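Local atomic coordinates of monoglyceride lipase (Saccharomyces cerevisiae, PDB entry 4ZWN), a protein that hydrolyses monoacylglycerols to free fatty acids and glycerol, with a strong preference for monounsaturated monoglycerides, and also takes part in the breakdown of fatty acid ethyl esters. Residues Gly209-Lys214 and Ser306-Lys311; Asp272-Pro277 and Ala300-Phe305. The protein carries 2 engineered substitutions. All coordinates share one frame; numbering follows the deposited sequence.

Contact 1. Residues Gly209-Lys214 and Ser306-Lys311; sequences GITSDK and SLETDK
The carboxylate of E308 and the S212 residue meet through two hydrogen bonds. The hydroxyl OG of S212 donates to E308 OE1 over 2.7 Å and is received on the syn lone pair of that oxygen. The backbone N of S212 donates to E308 OE2 at 3.1 Å, from well above the carboxylate plane. E308 starts out pointing away from 209-214, but its chain bends at CG (chi2 -69°) and brings the carboxylate back to S212. E308 OE1 is gripped a second time, on its anti side, by the backbone N of T309 at 3.0 Å. OE2 also receives a weak bond from the backbone N of R301.

A third hydrogen bond starts from T211. T211 OG1 donates to the carbonyl O of L307 at 2.6 Å, from above the carbonyl plane. T211 OG1 also accepts from the backbone N of D213 at 3.1 Å, which makes an ST turn. T211 is the first residue past helix 207-210, and D213 is the N-cap position of helix 214-222. T309 likewise sits at the N-cap of the C-terminal helix, 310-326, and its hydroxyl caps the N of V312.

I210 CG2 lies 3.8 Å from L307 CD1, the two side chains running alongside each other. L220 of helix 214-222 touches both. The methyl CG2 of T309 rests 3.6 Å from CB of D213.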
ATOM      1  N   GLY A 209      10.688   6.057  12.857  1.00 35.28           N
ATOM      2  CA  GLY A 209      10.604   6.409  11.453  1.00 31.15           C
ATOM      3  C   GLY A 209       9.219   6.163  10.885  1.00 34.87           C
ATOM      4  O   GLY A 209       8.779   6.856   9.966  1.00 37.13           O
ATOM      5  N   ILE A 210       8.528   5.174  11.440  1.00 35.57           N
ATOM      6  CA  ILE A 210       7.210   4.792  10.949  1.00 36.60           C
ATOM      7  C   ILE A 210       6.156   5.839  11.297  1.00 37.24           C
ATOM      8  O   ILE A 210       5.374   6.251  10.440  1.00 36.71           O
ATOM      9  CB  ILE A 210       6.790   3.417  11.507  1.00 33.72           C
ATOM     10  CG1 ILE A 210       7.614   2.312  10.841  1.00 33.33           C
ATOM     11  CG2 ILE A 210       5.310   3.171  11.281  1.00 32.20           C
ATOM     12  CD1 ILE A 210       7.350   0.931  11.383  1.00 37.70           C
ATOM     13  N   THR A 211       6.146   6.281  12.551  1.00 37.94           N
ATOM     14  CA  THR A 211       5.161   7.262  12.998  1.00 42.38           C
ATOM     15  C   THR A 211       5.689   8.186  14.093  1.00 44.51           C
ATOM     16  O   THR A 211       6.637   7.848  14.805  1.00 47.74           O
ATOM     17  CB  THR A 211       3.889   6.578  13.520  1.00 35.89           C
ATOM     18  OG1 THR A 211       2.950   7.576  13.939  1.00 35.67           O
ATOM     19  CG2 THR A 211       4.217   5.677  14.698  1.00 41.45           C
ATOM     20  N   SER A 212       5.060   9.350  14.223  1.00 38.58           N
ATOM     21  CA  SER A 212       5.417  10.305  15.262  1.00 45.28           C
ATOM     22  C   SER A 212       4.562  10.113  16.515  1.00 47.10           C
ATOM     23  O   SER A 212       4.905  10.613  17.586  1.00 49.20           O
ATOM     24  CB  SER A 212       5.270  11.738  14.748  1.00 42.45           C
ATOM     25  OG  SER A 212       3.912  12.048  14.486  1.00 40.34           O
ATOM     26  N   ASP A 213       3.451   9.392  16.374  1.00 46.02           N
ATOM     27  CA  ASP A 213       2.550   9.146  17.499  1.00 50.32           C
ATOM     28  C   ASP A 213       3.005   7.946  18.324  1.00 42.61           C
ATOM     29  O   ASP A 213       3.099   6.829  17.813  1.00 48.27           O
ATOM     30  CB  ASP A 213       1.116   8.928  17.010  1.00 48.37           C
ATOM     31  CG  ASP A 213       0.104   8.957  18.142  1.00 47.97           C
ATOM     32  OD1 ASP A 213       0.404   9.552  19.197  1.00 61.03           O
ATOM     33  OD2 ASP A 213      -0.995   8.390  17.979  1.00 52.19           O
ATOM     34  N   LYS A 214       3.276   8.181  19.604  1.00 48.06           N
ATOM     35  CA  LYS A 214       3.807   7.140  20.477  1.00 51.52           C
ATOM     36  C   LYS A 214       2.735   6.134  20.873  1.00 45.07           C
ATOM     37  O   LYS A 214       3.043   5.024  21.302  1.00 48.72           O
ATOM     38  CB  LYS A 214       4.430   7.762  21.728  1.00 49.92           C
ATOM     39  CG  LYS A 214       5.338   8.939  21.427  1.00 63.97           C
ATOM     40  CD  LYS A 214       6.244   9.260  22.601  1.00 70.98           C
ATOM     41  CE  LYS A 214       7.702   9.038  22.232  1.00 80.33           C
ATOM     42  NZ  LYS A 214       8.612   9.244  23.393  1.00 78.59           N
ATOM     43  N   SER A 306      -2.270   5.236   8.434  1.00 37.13           N
ATOM     44  CA  SER A 306      -2.572   4.145   9.351  1.00 35.46           C
ATOM     45  C   SER A 306      -2.116   4.383  10.786  1.00 38.35           C
ATOM     46  O   SER A 306      -2.885   4.168  11.724  1.00 42.78           O
ATOM     47  CB  SER A 306      -1.949   2.848   8.830  1.00 30.00           C
ATOM     48  OG  SER A 306      -0.540   2.965   8.736  1.00 32.33           O
ATOM     49  N   LEU A 307      -0.874   4.827  10.960  1.00 34.62           N
ATOM     50  CA  LEU A 307      -0.275   4.843  12.291  1.00 37.86           C
ATOM     51  C   LEU A 307       0.119   6.233  12.792  1.00 30.62           C
ATOM     52  O   LEU A 307       0.678   6.368  13.877  1.00 32.08           O
ATOM     53  CB  LEU A 307       0.946   3.919  12.307  1.00 36.31           C
ATOM     54  CG  LEU A 307       0.628   2.465  11.935  1.00 40.10           C
ATOM     55  CD1 LEU A 307       1.893   1.628  11.822  1.00 32.19           C
ATOM     56  CD2 LEU A 307      -0.346   1.849  12.940  1.00 35.30           C
ATOM     57  N   GLU A 308      -0.181   7.268  12.017  1.00 33.76           N
ATOM     58  CA  GLU A 308       0.179   8.626  12.419  1.00 35.19           C
ATOM     59  C   GLU A 308      -0.853   9.256  13.351  1.00 33.10           C
ATOM     60  O   GLU A 308      -1.857   8.635  13.697  1.00 38.68           O
ATOM     61  CB  GLU A 308       0.376   9.516  11.189  1.00 34.91           C
ATOM     62  CG  GLU A 308       1.822   9.614  10.722  1.00 34.60           C
ATOM     63  CD  GLU A 308       2.708  10.377  11.697  1.00 37.73           C
ATOM     64  OE1 GLU A 308       2.173  11.012  12.631  1.00 40.89           O
ATOM     65  OE2 GLU A 308       3.945  10.347  11.527  1.00 41.70           O
ATOM     66  N   THR A 309      -0.591  10.495  13.755  1.00 34.77           N
ATOM     67  CA  THR A 309      -1.470  11.213  14.670  1.00 35.81           C
ATOM     68  C   THR A 309      -2.811  11.518  14.023  1.00 39.53           C
ATOM     69  O   THR A 309      -2.937  11.502  12.796  1.00 41.81           O
ATOM     70  CB  THR A 309      -0.841  12.540  15.145  1.00 33.72           C
ATOM     71  OG1 THR A 309      -0.716  13.440  14.034  1.00 39.95           O
ATOM     72  CG2 THR A 309       0.524  12.300  15.759  1.00 30.03           C
ATOM     73  N   ASP A 310      -3.810  11.798  14.855  1.00 40.65           N
ATOM     74  CA  ASP A 310      -5.137  12.161  14.374  1.00 43.43           C
ATOM     75  C   ASP A 310      -5.073  13.392  13.486  1.00 38.27           C
ATOM     76  O   ASP A 310      -5.784  13.482  12.488  1.00 38.25           O
ATOM     77  CB  ASP A 310      -6.089  12.412  15.546  1.00 40.33           C
ATOM     78  CG  ASP A 310      -6.548  11.131  16.207  1.00 41.27           C
ATOM     79  OD1 ASP A 310      -6.009  10.058  15.868  1.00 44.37           O
ATOM     80  OD2 ASP A 310      -7.448  11.199  17.070  1.00 54.65           O
ATOM     81  N   LYS A 311      -4.214  14.337  13.853  1.00 40.67           N
ATOM     82  CA  LYS A 311      -4.056  15.560  13.077  1.00 39.18           C
ATOM     83  C   LYS A 311      -3.559  15.239  11.673  1.00 40.84           C
ATOM     84  O   LYS A 311      -4.120  15.711  10.681  1.00 38.93           O
ATOM     85  CB  LYS A 311      -3.093  16.520  13.774  1.00 38.01           C
ATOM     86  CG  LYS A 311      -2.883  17.827  13.032  1.00 39.81           C
ATOM     87  CD  LYS A 311      -1.769  18.641  13.665  1.00 45.01           C
ATOM     88  CE  LYS A 311      -1.536  19.940  12.912  1.00 46.19           C
ATOM     89  NZ  LYS A 311      -0.440  20.741  13.525  1.00 56.18           N
TER
HETATM   90  O   HOH W   1      -4.069   9.845  17.679  1.00 51.20           O

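Contact 2. Residues Asp272-Pro277 and Ala300-Phe305; sequences DTINDP and ARHSIF
D272 OD1 is gripped by two backbone N-H groups of its own loop, while OD2 of the same carboxylate receives the ring of H302. D272 OD1 accepts from the backbone N of I274 at 2.8 Å, as an Asx turn. A second bond reaches D272 OD1 from the backbone N of N275 at 3.0 Å. These bonds probably fix the rotation of the carboxylate.

ND1 of H302 donates to D272 OD2 over 2.9 Å, and the bond is nearly straight at 177°. The carboxylate oxygen lies in the ring plane. ND1 in turn meets OD2 on its syn side, somewhat out of the carboxylate plane. The two planes are 63° apart. Water 2 lies 3.0 Å from D272 OD2 and 2.8 Å from the backbone O of H302, and may bridge the pair. With an alanine in place of D272, ND1 of H302 would have no carboxylate to donate to, and the imidazole would probably be freer to turn.

D272 and H302 are probably the acid and histidine of the Ser-His-Asp triad of this alpha/beta hydrolase, with S144 on the nucleophile elbow as the probable nucleophile. The two loops follow strands 264-269 and 292-297. A chi1 of -164° swings the H302 ring away from its own backbone N and across to D272.

One face of the ring is covered by I274. Its CB makes a CH-pi contact 4.0 Å from the centroid of the H302 ring. I274 CD1 sits over the same face, beyond the rim, 3.6 Å from H302 CD2. N275 stands at the CE1 edge, with N275 ND2 3.3 Å from H302 CE1. Its amide plane is almost perpendicular to the ring, and ND2 is hydrogen-bonded to S144 OG and to the backbone O of G170.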
ATOM      1  N   ASP A 272       9.300  11.824   6.247  1.00 32.02           N
ATOM      2  CA  ASP A 272       9.498  10.397   6.029  1.00 34.20           C
ATOM      3  C   ASP A 272      10.987  10.096   5.851  1.00 34.46           C
ATOM      4  O   ASP A 272      11.609  10.537   4.885  1.00 31.66           O
ATOM      5  CB  ASP A 272       8.702   9.928   4.807  1.00 33.10           C
ATOM      6  CG  ASP A 272       8.624   8.414   4.694  1.00 32.54           C
ATOM      7  OD1 ASP A 272       9.477   7.711   5.278  1.00 34.31           O
ATOM      8  OD2 ASP A 272       7.706   7.923   4.006  1.00 32.41           O
ATOM      9  N   THR A 273      11.552   9.350   6.793  1.00 33.10           N
ATOM     10  CA  THR A 273      12.966   8.994   6.731  1.00 34.34           C
ATOM     11  C   THR A 273      13.138   7.514   6.419  1.00 33.81           C
ATOM     12  O   THR A 273      14.229   6.963   6.556  1.00 32.06           O
ATOM     13  CB  THR A 273      13.692   9.327   8.041  1.00 35.10           C
ATOM     14  OG1 THR A 273      12.997   8.722   9.140  1.00 35.29           O
ATOM     15  CG2 THR A 273      13.749  10.834   8.246  1.00 31.43           C
ATOM     16  N   ILE A 274      12.049   6.876   6.000  1.00 39.58           N
ATOM     17  CA  ILE A 274      12.091   5.488   5.561  1.00 35.00           C
ATOM     18  C   ILE A 274      12.137   5.441   4.036  1.00 34.72           C
ATOM     19  O   ILE A 274      13.092   4.930   3.452  1.00 32.08           O
ATOM     20  CB  ILE A 274      10.884   4.691   6.090  1.00 33.64           C
ATOM     21  CG1 ILE A 274      10.917   4.654   7.620  1.00 35.92           C
ATOM     22  CG2 ILE A 274      10.880   3.278   5.523  1.00 28.02           C
ATOM     23  CD1 ILE A 274       9.789   3.863   8.246  1.00 33.09           C
ATOM     24  N   ASN A 275      11.105   5.985   3.396  1.00 34.22           N
ATOM     25  CA  ASN A 275      11.100   6.146   1.946  1.00 33.78           C
ATOM     26  C   ASN A 275      11.302   7.610   1.569  1.00 30.78           C
ATOM     27  O   ASN A 275      10.547   8.478   2.003  1.00 34.98           O
ATOM     28  CB  ASN A 275       9.794   5.623   1.340  1.00 30.04           C
ATOM     29  CG  ASN A 275       9.627   4.126   1.517  1.00 31.80           C
ATOM     30  OD1 ASN A 275      10.588   3.413   1.809  1.00 37.65           O
ATOM     31  ND2 ASN A 275       8.405   3.639   1.332  1.00 30.96           N
ATOM     32  N   ASP A 276      12.322   7.882   0.764  1.00 28.66           N
ATOM     33  CA  ASP A 276      12.666   9.255   0.409  1.00 27.55           C
ATOM     34  C   ASP A 276      11.578   9.924  -0.424  1.00 29.42           C
ATOM     35  O   ASP A 276      11.136   9.377  -1.437  1.00 29.27           O
ATOM     36  CB  ASP A 276      13.994   9.291  -0.350  1.00 26.07           C
ATOM     37  CG  ASP A 276      14.698  10.630  -0.233  1.00 30.97           C
ATOM     38  OD1 ASP A 276      14.029  11.678  -0.332  1.00 28.30           O
ATOM     39  OD2 ASP A 276      15.930  10.634  -0.032  1.00 39.30           O
ATOM     40  N   PRO A 277      11.143  11.121   0.005  1.00 28.90           N
ATOM     41  CA  PRO A 277      10.203  11.938  -0.770  1.00 32.75           C
ATOM     42  C   PRO A 277      10.721  12.257  -2.173  1.00 29.23           C
ATOM     43  O   PRO A 277       9.924  12.574  -3.055  1.00 30.42           O
ATOM     44  CB  PRO A 277      10.076  13.211   0.070  1.00 31.77           C
ATOM     45  CG  PRO A 277      10.353  12.763   1.462  1.00 29.01           C
ATOM     46  CD  PRO A 277      11.410  11.704   1.333  1.00 28.75           C
ATOM     47  N   ALA A 300       4.683  15.112   9.063  1.00 41.07           N
ATOM     48  CA  ALA A 300       4.271  13.740   8.948  1.00 36.63           C
ATOM     49  C   ALA A 300       5.420  12.846   8.584  1.00 32.42           C
ATOM     50  O   ALA A 300       6.416  13.282   8.143  1.00 35.89           O
ATOM     51  CB  ALA A 300       3.125  13.598   7.991  1.00 28.46           C
ATOM     52  N   ARG A 301       5.262  11.580   8.843  1.00 35.88           N
ATOM     53  CA  ARG A 301       6.314  10.626   8.718  1.00 35.84           C
ATOM     54  C   ARG A 301       5.851   9.548   7.789  1.00 32.45           C
ATOM     55  O   ARG A 301       5.064   9.794   6.928  1.00 37.90           O
ATOM     56  CB  ARG A 301       6.663  10.066  10.078  1.00 30.83           C
ATOM     57  CG  ARG A 301       7.417  11.056  10.918  1.00 32.27           C
ATOM     58  CD  ARG A 301       8.016  10.478  12.161  1.00 36.70           C
ATOM     59  NE  ARG A 301       8.633  11.522  12.960  1.00 44.78           N
ATOM     60  CZ  ARG A 301       9.088  11.393  14.200  1.00 44.33           C
ATOM     61  NH1 ARG A 301       9.016  10.269  14.852  1.00 41.42           N
ATOM     62  NH2 ARG A 301       9.602  12.424  14.800  1.00 42.80           N
ATOM     63  N   HIS A 302       6.354   8.351   7.946  1.00 35.95           N
ATOM     64  CA  HIS A 302       5.985   7.266   7.040  1.00 34.11           C
ATOM     65  C   HIS A 302       4.564   6.724   6.864  1.00 30.84           C
ATOM     66  O   HIS A 302       4.011   6.780   5.768  1.00 37.17           O
ATOM     67  CB  HIS A 302       6.875   6.074   7.383  1.00 32.04           C
ATOM     68  CG  HIS A 302       6.896   5.013   6.325  1.00 33.50           C
ATOM     69  ND1 HIS A 302       7.134   5.293   4.999  1.00 28.19           N
ATOM     70  CD2 HIS A 302       6.712   3.676   6.403  1.00 35.11           C
ATOM     71  CE1 HIS A 302       7.095   4.171   4.299  1.00 30.64           C
ATOM     72  NE2 HIS A 302       6.838   3.173   5.130  1.00 33.67           N
ATOM     73  N   SER A 303       3.981   6.195   7.935  1.00 29.57           N
ATOM     74  CA  SER A 303       2.664   5.556   7.855  1.00 35.53           C
ATOM     75  C   SER A 303       1.570   6.592   8.101  1.00 33.88           C
ATOM     76  O   SER A 303       0.941   6.598   9.160  1.00 38.70           O
ATOM     77  CB  SER A 303       2.525   4.412   8.863  1.00 39.09           C
ATOM     78  OG  SER A 303       3.443   3.370   8.586  1.00 37.15           O
ATOM     79  N   ILE A 304       1.334   7.452   7.115  1.00 33.81           N
ATOM     80  CA  ILE A 304       0.420   8.580   7.276  1.00 30.00           C
ATOM     81  C   ILE A 304      -1.055   8.181   7.236  1.00 34.56           C
ATOM     82  O   ILE A 304      -1.912   8.896   7.754  1.00 39.26           O
ATOM     83  CB  ILE A 304       0.669   9.648   6.194  1.00 29.91           C
ATOM     84  CG1 ILE A 304       0.533   9.040   4.795  1.00 31.49           C
ATOM     85  CG2 ILE A 304       2.043  10.274   6.374  1.00 23.43           C
ATOM     86  CD1 ILE A 304       0.730  10.037   3.668  1.00 23.61           C
ATOM     87  N   PHE A 305      -1.348   7.039   6.624  1.00 33.98           N
ATOM     88  CA  PHE A 305      -2.726   6.590   6.458  1.00 31.11           C
ATOM     89  C   PHE A 305      -3.167   5.592   7.520  1.00 41.24           C
ATOM     90  O   PHE A 305      -4.310   5.135   7.505  1.00 42.07           O
ATOM     91  CB  PHE A 305      -2.918   5.948   5.081  1.00 35.66           C
ATOM     92  CG  PHE A 305      -3.266   6.919   3.996  1.00 30.97           C
ATOM     93  CD1 PHE A 305      -4.551   7.420   3.889  1.00 35.04           C
ATOM     94  CD2 PHE A 305      -2.317   7.310   3.066  1.00 28.20           C
ATOM     95  CE1 PHE A 305      -4.881   8.309   2.885  1.00 37.16           C
ATOM     96  CE2 PHE A 305      -2.641   8.194   2.058  1.00 36.65           C
ATOM     97  CZ  PHE A 305      -3.929   8.692   1.968  1.00 32.05           C
TER
HETATM   98  O   HOH W   2       4.818   8.548   3.816  1.00 28.85           O

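Overall arrangement
From the N terminus, the chain passes through the first six strands of the central sheet, among them 138-143, which leads to the nucleophile elbow, before it reaches 209-214, where contact 1 opens. It then runs through helices 214-222 and 233-248 and strand 264-269 to 272-277, the first half of contact 2. Helix 277-286 and strand 292-297 follow, and 300-305 closes contact 2. The next residues, 306-311, close contact 1. Contact 2 is thus nested inside the longer loop of contact 1. The two touch, since I210 O probably accepts a hydrogen bond from S303 N. Together they tie the helical region around 207-222 to the loops after the last two sheet strands and to helix 310-326.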